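Local coordinates for succinate-semialdehyde dehydrogenase (Streptococcus pyogenes MGAS1882, PDB 4YWV), which probably catalyses the NAD(P)-dependent oxidation of succinic semialdehyde to succinate, at residues A[27-32]-A[197-202]; A[123-128]-A[150-155]; A[239-244]-A[394-399]; A[356-361]-A[383-388]. All coordinates share one frame; numbering follows the deposited sequence.

Interaction 1: residues A[27-32]-A[197-202]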
loop_
_atom_site.group_PDB
_atom_site.type_symbol
_atom_site.label_atom_id
_atom_site.label_comp_id
_atom_site.label_asym_id
_atom_site.label_seq_id
_atom_site.Cartn_x
_atom_site.Cartn_y
_atom_site.Cartn_z
ATOM N N ASP A 27 -25.957 10.634 0.046
ATOM C CA ASP A 27 -25.901 11.748 -0.895
ATOM C C ASP A 27 -24.485 12.278 -1.044
ATOM O O ASP A 27 -24.061 12.599 -2.150
ATOM C CB ASP A 27 -26.826 12.884 -0.454
ATOM C CG ASP A 27 -28.292 12.513 -0.555
ATOM O OD1 ASP A 27 -28.609 11.549 -1.286
ATOM O OD2 ASP A 27 -29.126 13.194 0.082
ATOM N N VAL A 28 -23.752 12.372 0.061
ATOM C CA VAL A 28 -22.381 12.872 0.006
ATOM C C VAL A 28 -21.531 11.931 -0.839
ATOM O O VAL A 28 -20.757 12.369 -1.692
ATOM C CB VAL A 28 -21.758 12.998 1.420
ATOM C CG1 VAL A 28 -20.268 13.304 1.316
ATOM C CG2 VAL A 28 -22.452 14.106 2.193
ATOM N N LEU A 29 -21.700 10.634 -0.609
ATOM C CA LEU A 29 -20.947 9.623 -1.340
ATOM C C LEU A 29 -21.277 9.600 -2.838
ATOM O O LEU A 29 -20.386 9.414 -3.667
ATOM C CB LEU A 29 -21.198 8.256 -0.707
ATOM C CG LEU A 29 -20.012 7.561 -0.032
ATOM C CD1 LEU A 29 -19.157 8.525 0.762
ATOM C CD2 LEU A 29 -20.561 6.487 0.869
ATOM N N GLU A 30 -22.549 9.796 -3.189
ATOM C CA GLU A 30 -22.951 9.809 -4.595
ATOM C C GLU A 30 -22.448 11.071 -5.291
ATOM O O GLU A 30 -22.064 11.022 -6.453
ATOM C CB GLU A 30 -24.479 9.709 -4.722
ATOM C CG GLU A 30 -25.031 9.692 -6.168
ATOM C CD GLU A 30 -24.436 8.585 -7.055
ATOM O OE1 GLU A 30 -23.826 7.629 -6.520
ATOM O OE2 GLU A 30 -24.593 8.669 -8.298
ATOM N N ARG A 31 -22.452 12.194 -4.578
ATOM C CA ARG A 31 -21.986 13.460 -5.135
ATOM C C ARG A 31 -20.496 13.397 -5.434
ATOM O O ARG A 31 -20.044 13.871 -6.479
ATOM C CB ARG A 31 -22.251 14.612 -4.162
ATOM C CG ARG A 31 -21.617 15.928 -4.591
ATOM C CD ARG A 31 -21.967 17.066 -3.647
ATOM N NE ARG A 31 -21.323 16.945 -2.340
ATOM C CZ ARG A 31 -21.548 17.766 -1.313
ATOM N NH1 ARG A 31 -22.411 18.767 -1.439
ATOM N NH2 ARG A 31 -20.899 17.596 -0.164
ATOM N N ALA A 32 -19.745 12.813 -4.502
ATOM C CA ALA A 32 -18.297 12.667 -4.620
ATOM C C ALA A 32 -17.915 11.708 -5.743
ATOM O O ALA A 32 -16.946 11.935 -6.465
ATOM C CB ALA A 32 -17.722 12.170 -3.308
ATOM N N ASP A 197 -18.599 0.766 0.979
ATOM C CA ASP A 197 -19.214 1.332 -0.224
ATOM C C ASP A 197 -18.303 1.195 -1.458
ATOM O O ASP A 197 -17.115 1.507 -1.400
ATOM C CB ASP A 197 -19.522 2.809 0.022
ATOM C CG ASP A 197 -20.567 3.361 -0.930
ATOM O OD1 ASP A 197 -21.775 3.262 -0.606
ATOM O OD2 ASP A 197 -20.175 3.888 -1.999
ATOM N N LYS A 198 -18.858 0.749 -2.581
ATOM C CA LYS A 198 -18.059 0.570 -3.795
ATOM C C LYS A 198 -17.513 1.870 -4.366
ATOM O O LYS A 198 -16.534 1.848 -5.103
ATOM C CB LYS A 198 -18.863 -0.153 -4.883
ATOM C CG LYS A 198 -19.962 0.681 -5.516
ATOM C CD LYS A 198 -20.752 -0.113 -6.556
ATOM C CE LYS A 198 -19.885 -0.558 -7.737
ATOM N NZ LYS A 198 -20.679 -1.284 -8.788
ATOM N N ARG A 199 -18.144 2.996 -4.031
ATOM C CA ARG A 199 -17.698 4.303 -4.520
ATOM C C ARG A 199 -16.408 4.787 -3.843
ATOM O O ARG A 199 -15.717 5.688 -4.340
ATOM C CB ARG A 199 -18.813 5.332 -4.337
ATOM C CG ARG A 199 -19.999 5.080 -5.251
ATOM C CD ARG A 199 -21.230 5.878 -4.871
ATOM N NE ARG A 199 -21.736 5.480 -3.567
ATOM C CZ ARG A 199 -22.969 5.736 -3.133
ATOM N NH1 ARG A 199 -23.822 6.392 -3.913
ATOM N NH2 ARG A 199 -23.351 5.333 -1.921
ATOM N N VAL A 200 -16.086 4.178 -2.709
ATOM C CA VAL A 200 -14.885 4.522 -1.967
ATOM C C VAL A 200 -13.800 3.514 -2.347
ATOM O O VAL A 200 -13.979 2.305 -2.182
ATOM C CB VAL A 200 -15.165 4.481 -0.466
ATOM C CG1 VAL A 200 -13.889 4.723 0.312
ATOM C CG2 VAL A 200 -16.197 5.527 -0.122
ATOM N N VAL A 201 -12.676 4.018 -2.849
ATOM C CA VAL A 201 -11.583 3.163 -3.311
ATOM C C VAL A 201 -10.333 3.114 -2.443
ATOM O O VAL A 201 -9.333 2.504 -2.828
ATOM C CB VAL A 201 -11.131 3.584 -4.729
ATOM C CG1 VAL A 201 -12.310 3.571 -5.685
ATOM C CG2 VAL A 201 -10.512 4.975 -4.678
ATOM N N GLY A 202 -10.372 3.757 -1.285
ATOM C CA GLY A 202 -9.203 3.759 -0.427
ATOM C C GLY A 202 -9.415 4.473 0.888
ATOM O O GLY A 202 -10.365 5.242 1.053
#
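R199 stretches its guanidinium group towards residues 27-32 of helix 22-41, where L29 lies over one face and the carboxylate of E30 stands at the edge. NH1 of R199 donates to OE1 of E30 over 2.9 Å, with the oxygen practically in the guanidinium plane but approached on its anti side. The two side chains cross at about a right angle with their flat groups 47° apart, and a single glutamate oxygen makes the bond. E30 gets there with CG anti to its backbone N (chi1 -179°) and a bend at the next torsion. Along another edge R199 grips the D197 carboxylate side-on with two nitrogens: NE of R199 points at the syn lone pair of OD2 of D197 at 2.7 Å, and NH2 of R199 reaches OD1 of D197 at 2.9 Å. OD2 also accepts from the backbone N of R199, an Asx turn, so the aspartate fixes the rotation of the arginine that bridges to E30. L29 comes at D197 from the opposite direction, its CD2 3.6 Å from CG of D197, while its CB sits off-centre above the guanidinium. The contact joins helix 22-41 to the turn between helix 188-196 and strand 200-206. Deeper in, L29 and A32 rest on V153 and V124, on strands 152-155 and 124-128; the latter is the parallel neighbour of strand 200-206.

Interaction 2: residues A[123-128]-A[150-155]. With SSN (4-oxobutanoic acid), chain D.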
loop_
_atom_site.group_PDB
_atom_site.type_symbol
_atom_site.label_atom_id
_atom_site.label_comp_id
_atom_site.label_asym_id
_atom_site.label_seq_id
_atom_site.Cartn_x
_atom_site.Cartn_y
_atom_site.Cartn_z
ATOM N N GLY A 123 -10.706 7.163 -7.372
ATOM C CA GLY A 123 -12.047 7.388 -6.872
ATOM C C GLY A 123 -12.091 8.233 -5.615
ATOM O O GLY A 123 -11.202 9.056 -5.356
ATOM N N VAL A 124 -13.141 8.015 -4.832
ATOM C CA VAL A 124 -13.368 8.725 -3.589
ATOM C C VAL A 124 -12.516 8.120 -2.481
ATOM O O VAL A 124 -12.496 6.901 -2.278
ATOM C CB VAL A 124 -14.861 8.651 -3.201
ATOM C CG1 VAL A 124 -15.118 9.410 -1.927
ATOM C CG2 VAL A 124 -15.701 9.219 -4.326
ATOM N N ILE A 125 -11.801 8.975 -1.763
ATOM C CA ILE A 125 -10.948 8.505 -0.683
ATOM C C ILE A 125 -11.490 8.918 0.674
ATOM O O ILE A 125 -11.948 10.045 0.859
ATOM C CB ILE A 125 -9.511 9.064 -0.812
ATOM C CG1 ILE A 125 -8.881 8.579 -2.111
ATOM C CG2 ILE A 125 -8.670 8.616 0.382
ATOM C CD1 ILE A 125 -8.829 7.063 -2.239
ATOM N N LEU A 126 -11.443 7.994 1.622
ATOM C CA LEU A 126 -11.892 8.287 2.964
ATOM C C LEU A 126 -10.662 8.644 3.768
ATOM O O LEU A 126 -9.648 7.962 3.694
ATOM C CB LEU A 126 -12.570 7.077 3.603
ATOM C CG LEU A 126 -12.716 7.200 5.123
ATOM C CD1 LEU A 126 -13.480 8.477 5.451
ATOM C CD2 LEU A 126 -13.423 5.974 5.694
ATOM N N ALA A 127 -10.759 9.720 4.535
ATOM C CA ALA A 127 -9.655 10.149 5.364
ATOM C C ALA A 127 -10.127 10.177 6.801
ATOM O O ALA A 127 -11.151 10.779 7.116
ATOM C CB ALA A 127 -9.176 11.535 4.937
ATOM N N VAL A 128 -9.385 9.501 7.667
ATOM C CA VAL A 128 -9.690 9.461 9.089
ATOM C C VAL A 128 -8.531 10.160 9.794
ATOM O O VAL A 128 -7.410 9.648 9.814
ATOM C CB VAL A 128 -9.787 8.025 9.591
ATOM C CG1 VAL A 128 -10.108 8.024 11.075
ATOM C CG2 VAL A 128 -10.858 7.281 8.812
ATOM N N ASN A 150 -8.924 12.712 -6.778
ATOM C CA ASN A 150 -9.695 11.827 -5.898
ATOM C C ASN A 150 -10.555 12.635 -4.930
ATOM O O ASN A 150 -10.019 13.240 -3.998
ATOM C CB ASN A 150 -8.783 10.951 -5.032
ATOM C CG ASN A 150 -7.951 9.987 -5.832
ATOM O OD1 ASN A 150 -8.362 9.491 -6.885
ATOM N ND2 ASN A 150 -6.770 9.687 -5.315
ATOM N N PRO A 151 -11.888 12.663 -5.127
ATOM C CA PRO A 151 -12.681 13.442 -4.171
ATOM C C PRO A 151 -12.427 12.841 -2.791
ATOM O O PRO A 151 -12.027 11.681 -2.683
ATOM C CB PRO A 151 -14.117 13.222 -4.645
ATOM C CG PRO A 151 -13.966 13.010 -6.107
ATOM C CD PRO A 151 -12.744 12.112 -6.189
ATOM N N MET A 152 -12.659 13.611 -1.736
ATOM C CA MET A 152 -12.406 13.092 -0.401
ATOM C C MET A 152 -13.546 13.234 0.615
ATOM O O MET A 152 -14.327 14.183 0.566
ATOM C CB MET A 152 -11.140 13.757 0.145
ATOM C CG MET A 152 -10.606 13.156 1.428
ATOM S SD MET A 152 -9.073 13.949 1.918
ATOM C CE MET A 152 -7.891 12.930 1.000
ATOM N N VAL A 153 -13.651 12.257 1.511
ATOM C CA VAL A 153 -14.640 12.289 2.591
ATOM C C VAL A 153 -13.815 12.169 3.868
ATOM O O VAL A 153 -12.939 11.301 3.988
ATOM C CB VAL A 153 -15.705 11.150 2.504
ATOM C CG1 VAL A 153 -16.643 11.435 1.350
ATOM C CG2 VAL A 153 -15.043 9.783 2.355
ATOM N N LEU A 154 -14.089 13.065 4.810
ATOM C CA LEU A 154 -13.337 13.138 6.045
ATOM C C LEU A 154 -14.086 12.791 7.306
ATOM O O LEU A 154 -15.199 13.267 7.540
ATOM C CB LEU A 154 -12.758 14.551 6.196
ATOM C CG LEU A 154 -12.237 14.980 7.573
ATOM C CD1 LEU A 154 -10.982 14.189 7.925
ATOM C CD2 LEU A 154 -11.946 16.476 7.556
ATOM N N LYS A 155 -13.442 11.962 8.121
ATOM C CA LYS A 155 -13.968 11.557 9.411
ATOM C C LYS A 155 -12.903 12.075 10.359
ATOM O O LYS A 155 -11.843 11.475 10.499
ATOM C CB LYS A 155 -14.063 10.040 9.503
ATOM C CG LYS A 155 -14.910 9.540 10.655
ATOM C CD LYS A 155 -14.258 9.817 11.986
ATOM C CE LYS A 155 -15.123 9.348 13.129
ATOM N NZ LYS A 155 -14.698 10.013 14.382
HETATM C C1 SSN D . -13.018 9.959 17.692
HETATM O O1 SSN D . -11.959 9.885 17.014
HETATM C C2 SSN D . -14.330 10.391 17.082
HETATM O O2 SSN D . -13.016 9.679 18.907
HETATM C C3 SSN D . -15.414 9.373 17.413
HETATM C C4 SSN D . -16.786 9.878 16.976
HETATM O O4 SSN D . -17.755 9.136 16.905
#
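I125 pairs in register with M152, its O accepting from N of V153, within a beta-alpha-beta crossover in which strands 124-128 and 152-155 run parallel with helix 134-148 between them, part of the Rossmann-like sheet of the aldehyde dehydrogenase fold. Three further backbone bonds hold the strands, from N of I125 to O of P151, N of A127 to O of V153, and N of K155 to O of A127; the bond from A127 is the shortest at 2.7 Å. Packing is close around V153. With CG1 at chi1 -72°, CG2 falls between the backbone N and the carbonyl carbon, 3.4 Å from O of I125 and 3.7 Å from CD1 of L126. On the other face, M152 lays SD 3.9 Å from CB of A127. At the G123 end the hydrogen bonding weakens while packing stays close: N of G123 makes a weak bond of 3.3 Å to OD1 of N150, which also receives T122 N, yet O of G123 lies 3.1 Å from CB of N150; ND2 of N150 is held by N145 and F446. Looser is the K155 side chain, which leaves the strand pair, NZ making a weak hydrogen bond to OH of Y3; its modelled closeness to a bound succinic semialdehyde, hydrogen-bonded to Y188, is doubtful. In relatives, this lysine typically contacts the adenosine ribose of the cofactor. CD1 of L126 touches O of V153 at 3.2 Å.

Interaction 3: residues A[239-244]-A[394-399]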
loop_
_atom_site.group_PDB
_atom_site.type_symbol
_atom_site.label_atom_id
_atom_site.label_comp_id
_atom_site.label_asym_id
_atom_site.label_seq_id
_atom_site.Cartn_x
_atom_site.Cartn_y
_atom_site.Cartn_z
ATOM N N LEU A 239 24.798 11.349 20.721
ATOM C CA LEU A 239 26.120 10.747 20.599
ATOM C C LEU A 239 27.177 11.467 21.430
ATOM O O LEU A 239 26.921 12.527 21.998
ATOM C CB LEU A 239 26.549 10.703 19.129
ATOM C CG LEU A 239 25.600 9.954 18.185
ATOM C CD1 LEU A 239 26.214 9.883 16.786
ATOM C CD2 LEU A 239 25.326 8.559 18.733
ATOM N N ASP A 240 28.370 10.886 21.487
ATOM C CA ASP A 240 29.470 11.447 22.266
ATOM C C ASP A 240 30.063 12.754 21.740
ATOM O O ASP A 240 30.714 13.479 22.490
ATOM C CB ASP A 240 30.587 10.404 22.423
ATOM C CG ASP A 240 31.165 9.947 21.089
ATOM O OD1 ASP A 240 30.586 10.286 20.031
ATOM O OD2 ASP A 240 32.197 9.241 21.101
ATOM N N ASP A 241 29.841 13.061 20.466
ATOM C CA ASP A 241 30.380 14.290 19.888
ATOM C C ASP A 241 29.285 15.311 19.620
ATOM O O ASP A 241 29.407 16.154 18.738
ATOM C CB ASP A 241 31.156 13.979 18.595
ATOM C CG ASP A 241 30.313 13.256 17.557
ATOM O OD1 ASP A 241 29.286 12.652 17.932
ATOM O OD2 ASP A 241 30.689 13.276 16.366
ATOM N N ALA A 242 28.216 15.237 20.401
ATOM C CA ALA A 242 27.099 16.154 20.241
ATOM C C ALA A 242 27.418 17.541 20.787
ATOM O O ALA A 242 28.095 17.685 21.805
ATOM C CB ALA A 242 25.862 15.594 20.929
ATOM N N ASP A 243 26.915 18.551 20.081
ATOM C CA ASP A 243 27.082 19.960 20.428
ATOM C C ASP A 243 26.006 20.295 21.458
ATOM O O ASP A 243 24.848 20.500 21.097
ATOM C CB ASP A 243 26.873 20.810 19.171
ATOM C CG ASP A 243 27.116 22.292 19.410
ATOM O OD1 ASP A 243 26.654 22.821 20.448
ATOM O OD2 ASP A 243 27.757 22.930 18.541
ATOM N N TRP A 244 26.380 20.358 22.730
ATOM C CA TRP A 244 25.405 20.633 23.778
ATOM C C TRP A 244 24.781 22.016 23.747
ATOM O O TRP A 244 23.717 22.232 24.327
ATOM C CB TRP A 244 26.011 20.333 25.152
ATOM C CG TRP A 244 26.109 18.858 25.369
ATOM C CD1 TRP A 244 26.869 17.970 24.653
ATOM C CD2 TRP A 244 25.332 18.076 26.278
ATOM N NE1 TRP A 244 26.600 16.686 25.053
ATOM C CE2 TRP A 244 25.660 16.721 26.051
ATOM C CE3 TRP A 244 24.383 18.386 27.258
ATOM C CZ2 TRP A 244 25.071 15.676 26.771
ATOM C CZ3 TRP A 244 23.798 17.350 27.974
ATOM C CH2 TRP A 244 24.144 16.010 27.726
ATOM N N SER A 394 24.670 14.778 16.850
ATOM C CA SER A 394 26.103 14.597 16.654
ATOM C C SER A 394 26.696 15.714 15.798
ATOM O O SER A 394 26.115 16.115 14.787
ATOM C CB SER A 394 26.365 13.252 15.977
ATOM O OG SER A 394 27.729 13.121 15.633
ATOM N N SER A 395 27.862 16.208 16.199
ATOM C CA SER A 395 28.516 17.274 15.456
ATOM C C SER A 395 29.091 16.754 14.134
ATOM O O SER A 395 29.209 17.504 13.166
ATOM C CB SER A 395 29.625 17.901 16.303
ATOM O OG SER A 395 30.606 16.941 16.657
ATOM N N ASN A 396 29.443 15.472 14.096
ATOM C CA ASN A 396 29.995 14.857 12.893
ATOM C C ASN A 396 28.831 14.375 12.034
ATOM O O ASN A 396 28.167 13.393 12.369
ATOM C CB ASN A 396 30.887 13.674 13.267
ATOM C CG ASN A 396 31.684 13.141 12.088
ATOM O OD1 ASN A 396 31.169 13.006 10.979
ATOM N ND2 ASN A 396 32.945 12.815 12.332
ATOM N N GLN A 397 28.595 15.069 10.925
ATOM C CA GLN A 397 27.493 14.743 10.028
ATOM C C GLN A 397 27.520 13.311 9.480
ATOM O O GLN A 397 26.499 12.621 9.483
ATOM C CB GLN A 397 27.459 15.734 8.864
ATOM C CG GLN A 397 26.166 15.682 8.064
ATOM C CD GLN A 397 26.332 16.155 6.632
ATOM O OE1 GLN A 397 26.994 15.499 5.817
ATOM N NE2 GLN A 397 25.733 17.300 6.315
ATOM N N GLU A 398 28.675 12.858 9.007
ATOM C CA GLU A 398 28.760 11.505 8.469
ATOM C C GLU A 398 28.491 10.499 9.574
ATOM O O GLU A 398 27.930 9.435 9.332
ATOM C CB GLU A 398 30.135 11.246 7.847
ATOM C CG GLU A 398 30.532 12.238 6.745
ATOM C CD GLU A 398 29.481 12.384 5.638
ATOM O OE1 GLU A 398 29.009 11.346 5.119
ATOM O OE2 GLU A 398 29.138 13.537 5.278
ATOM N N HIS A 399 28.886 10.847 10.792
ATOM C CA HIS A 399 28.680 9.975 11.945
ATOM C C HIS A 399 27.184 9.892 12.218
ATOM O O HIS A 399 26.624 8.819 12.440
ATOM C CB HIS A 399 29.387 10.551 13.172
ATOM C CG HIS A 399 29.420 9.624 14.347
ATOM N ND1 HIS A 399 29.806 10.033 15.606
ATOM C CD2 HIS A 399 29.139 8.303 14.449
ATOM C CE1 HIS A 399 29.761 9.003 16.433
ATOM N NE2 HIS A 399 29.358 7.942 15.756
HETATM O O HOH W 1 33.404 12.684 15.796
#
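The carbonyl oxygen of D241 is gripped twice by S395. OG of S395 donates to O of D241 over a short 2.5 Å, in the carbonyl plane, whereas N of S395 reaches the same oxygen at 3.0 Å from above that plane. The D241 side chain reaches S394, N396 and H399. With CG between the backbone N and the carbonyl carbon (chi1 57°), its carboxylate faces S394, whose OG donates to OD1 of D241 at 2.8 Å on the syn side but well out of the carboxylate plane. OD2 accepts from a water at 2.8 Å and makes weak bonds with N of N396 and with ND1 of H399, the latter long at 3.4 Å but almost straight (177°). L239 covers the imidazole in a CH-pi contact, its CD1 over the centre of one face at 3.7 Å from the H399 ring centroid. The same methyl lies 3.5 Å from CB of S394. N396 caps the helix, OD1 accepting from N of H399, and OG of S394 accepts from N of N396 in an ST turn. Thus the loop between strand 235-238 and helix 244-256 packs against the start of helix 397-406, beside strand 391-393, where L239 pairs with F393 and also rests on V403.

Interaction 4: residues A[356-361]-A[383-388]; sequences IYYQEI and DSNYGL
Y357 and Y358 both direct their hydroxyls at the carboxylate of D383. OH of Y358 lies 2.7 Å from OD2 and 2.8 Å from OD1 of D383, two weak hydrogen-bond options for a single proton. Ring and carboxylate planes stand nearly perpendicular (88°), with OD1 at the edge of the Y358 ring. OH of Y357 adds a weak bond of 3.3 Å to OD2 of D383. A first torsion of -179° swings the D383 carboxylate away from its own backbone N and towards both phenols. Further along, O of Y358 lies at the edge of the Y386 ring, 3.8 Å from CE2, and CB of E360 packs against the phenol end of Y386. Water bridges the two backbones: one molecule donates to O of Y358 and accepts from N of N385. Behind this shell, OG of S384 takes N of Y386 at 2.8 Å in an ST turn that sets the tyrosine's place. N385 is held by K198 of the second subunit, and OE2 of E360 by G232 N. E360 and I361 begin the Glu-Ile-Phe-Gly-Pro sequence characteristic of aldehyde dehydrogenases; its glutamate, about 7 Å from a bound succinic semialdehyde, probably contacts the nicotinamide ribose as in relatives.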
loop_
_atom_site.group_PDB
_atom_site.type_symbol
_atom_site.label_atom_id
_atom_site.label_comp_id
_atom_site.label_asym_id
_atom_site.label_seq_id
_atom_site.Cartn_x
_atom_site.Cartn_y
_atom_site.Cartn_z
ATOM N N ILE A 356 5.541 0.842 30.756
ATOM C CA ILE A 356 5.760 2.142 30.149
ATOM C C ILE A 356 6.949 2.107 29.199
ATOM O O ILE A 356 6.981 2.827 28.201
ATOM C CB ILE A 356 5.986 3.200 31.239
ATOM C CG1 ILE A 356 4.713 3.327 32.069
ATOM C CG2 ILE A 356 6.350 4.536 30.632
ATOM C CD1 ILE A 356 3.458 3.582 31.245
ATOM N N TYR A 357 7.919 1.257 29.502
ATOM C CA TYR A 357 9.108 1.142 28.667
ATOM C C TYR A 357 8.743 1.024 27.192
ATOM O O TYR A 357 9.441 1.566 26.328
ATOM C CB TYR A 357 9.938 -0.077 29.100
ATOM C CG TYR A 357 11.253 -0.245 28.365
ATOM C CD1 TYR A 357 11.302 -0.829 27.102
ATOM C CD2 TYR A 357 12.449 0.182 28.938
ATOM C CE1 TYR A 357 12.508 -0.986 26.424
ATOM C CE2 TYR A 357 13.663 0.032 28.276
ATOM C CZ TYR A 357 13.687 -0.555 27.018
ATOM O OH TYR A 357 14.891 -0.715 26.360
ATOM N N TYR A 358 7.635 0.332 26.923
ATOM C CA TYR A 358 7.166 0.097 25.561
ATOM C C TYR A 358 5.928 0.890 25.153
ATOM O O TYR A 358 5.380 0.675 24.081
ATOM C CB TYR A 358 6.886 -1.398 25.374
ATOM C CG TYR A 358 8.134 -2.247 25.322
ATOM C CD1 TYR A 358 8.886 -2.337 24.151
ATOM C CD2 TYR A 358 8.574 -2.949 26.443
ATOM C CE1 TYR A 358 10.046 -3.106 24.090
ATOM C CE2 TYR A 358 9.739 -3.725 26.397
ATOM C CZ TYR A 358 10.469 -3.797 25.216
ATOM O OH TYR A 358 11.616 -4.553 25.153
ATOM N N GLN A 359 5.488 1.812 25.998
ATOM C CA GLN A 359 4.299 2.592 25.683
ATOM C C GLN A 359 4.594 4.014 25.225
ATOM O O GLN A 359 5.570 4.629 25.652
ATOM C CB GLN A 359 3.377 2.643 26.900
ATOM C CG GLN A 359 2.473 1.444 27.054
ATOM C CD GLN A 359 1.579 1.554 28.280
ATOM O OE1 GLN A 359 1.006 2.618 28.562
ATOM N NE2 GLN A 359 1.444 0.452 29.010
ATOM N N GLU A 360 3.736 4.522 24.346
ATOM C CA GLU A 360 3.857 5.883 23.839
ATOM C C GLU A 360 3.089 6.795 24.802
ATOM O O GLU A 360 1.935 6.512 25.131
ATOM C CB GLU A 360 3.249 5.978 22.436
ATOM C CG GLU A 360 2.814 7.390 22.039
ATOM C CD GLU A 360 2.168 7.474 20.654
ATOM O OE1 GLU A 360 1.224 6.699 20.366
ATOM O OE2 GLU A 360 2.601 8.332 19.856
ATOM N N ILE A 361 3.720 7.869 25.273
ATOM C CA ILE A 361 3.031 8.789 26.177
ATOM C C ILE A 361 2.738 10.111 25.484
ATOM O O ILE A 361 3.633 10.916 25.258
ATOM C CB ILE A 361 3.832 9.073 27.472
ATOM C CG1 ILE A 361 4.064 7.774 28.245
ATOM C CG2 ILE A 361 3.050 10.023 28.367
ATOM C CD1 ILE A 361 4.901 7.935 29.495
ATOM N N ASP A 383 14.643 -1.400 20.203
ATOM C CA ASP A 383 13.872 -2.293 21.057
ATOM C C ASP A 383 12.546 -1.598 21.322
ATOM O O ASP A 383 12.243 -1.217 22.444
ATOM C CB ASP A 383 14.627 -2.564 22.363
ATOM C CG ASP A 383 13.876 -3.502 23.288
ATOM O OD1 ASP A 383 13.202 -4.434 22.789
ATOM O OD2 ASP A 383 13.972 -3.319 24.520
ATOM N N SER A 384 11.765 -1.439 20.257
ATOM C CA SER A 384 10.475 -0.759 20.309
ATOM C C SER A 384 9.476 -1.346 19.325
ATOM O O SER A 384 9.858 -1.924 18.306
ATOM C CB SER A 384 10.674 0.724 19.982
ATOM O OG SER A 384 9.445 1.358 19.689
ATOM N N ASN A 385 8.193 -1.191 19.634
ATOM C CA ASN A 385 7.134 -1.677 18.757
ATOM C C ASN A 385 6.800 -0.585 17.750
ATOM O O ASN A 385 5.971 -0.773 16.873
ATOM C CB ASN A 385 5.876 -2.029 19.559
ATOM C CG ASN A 385 6.022 -3.328 20.340
ATOM O OD1 ASN A 385 6.532 -4.319 19.818
ATOM N ND2 ASN A 385 5.556 -3.332 21.587
ATOM N N TYR A 386 7.456 0.559 17.880
ATOM C CA TYR A 386 7.223 1.683 16.982
ATOM C C TYR A 386 8.470 1.984 16.149
ATOM O O TYR A 386 9.575 1.534 16.472
ATOM C CB TYR A 386 6.849 2.920 17.798
ATOM C CG TYR A 386 5.587 2.764 18.615
ATOM C CD1 TYR A 386 4.330 2.964 18.041
ATOM C CD2 TYR A 386 5.651 2.435 19.971
ATOM C CE1 TYR A 386 3.171 2.849 18.798
ATOM C CE2 TYR A 386 4.495 2.316 20.739
ATOM C CZ TYR A 386 3.259 2.530 20.146
ATOM O OH TYR A 386 2.122 2.473 20.918
ATOM N N GLY A 387 8.282 2.753 15.080
ATOM C CA GLY A 387 9.389 3.120 14.211
ATOM C C GLY A 387 8.967 4.266 13.307
ATOM O O GLY A 387 9.010 4.166 12.079
ATOM N N LEU A 388 8.560 5.368 13.925
ATOM C CA LEU A 388 8.105 6.523 13.174
ATOM C C LEU A 388 9.235 7.480 12.873
ATOM O O LEU A 388 9.775 7.475 11.773
ATOM C CB LEU A 388 7.000 7.250 13.938
ATOM C CG LEU A 388 6.316 8.379 13.172
ATOM C CD1 LEU A 388 5.733 7.836 11.880
ATOM C CD2 LEU A 388 5.234 8.990 14.030
HETATM O O HOH W 2 10.868 1.434 24.047
HETATM O O HOH W 3 7.166 0.178 22.034
HETATM O O HOH W 4 0.820 2.748 23.964
#

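Overall arrangement
Interactions 1 and 2 adjoin, their centres about 8 Å apart: both reach the Rossmann-like sheet, where strands 200-206 and 124-128 are neighbours, and interaction 2 is nested inside the chain loop closed by interaction 1. Later in the chain, interaction 4 is nested inside interaction 3, about 24 Å between centres. Loops at the ends of strands 235-238, 391-393 and 365-371 of the seven-stranded sheet carry interaction 3 and one side of interaction 4, whose strand 386-387 pairs with 429-430. Interactions 1 and 3 lie on opposite sides of the chain's centre, about 51 Å between centres. As in relatives, interactions 1 and 2 probably belong to the cofactor-binding half, 3 and 4 to the catalytic half.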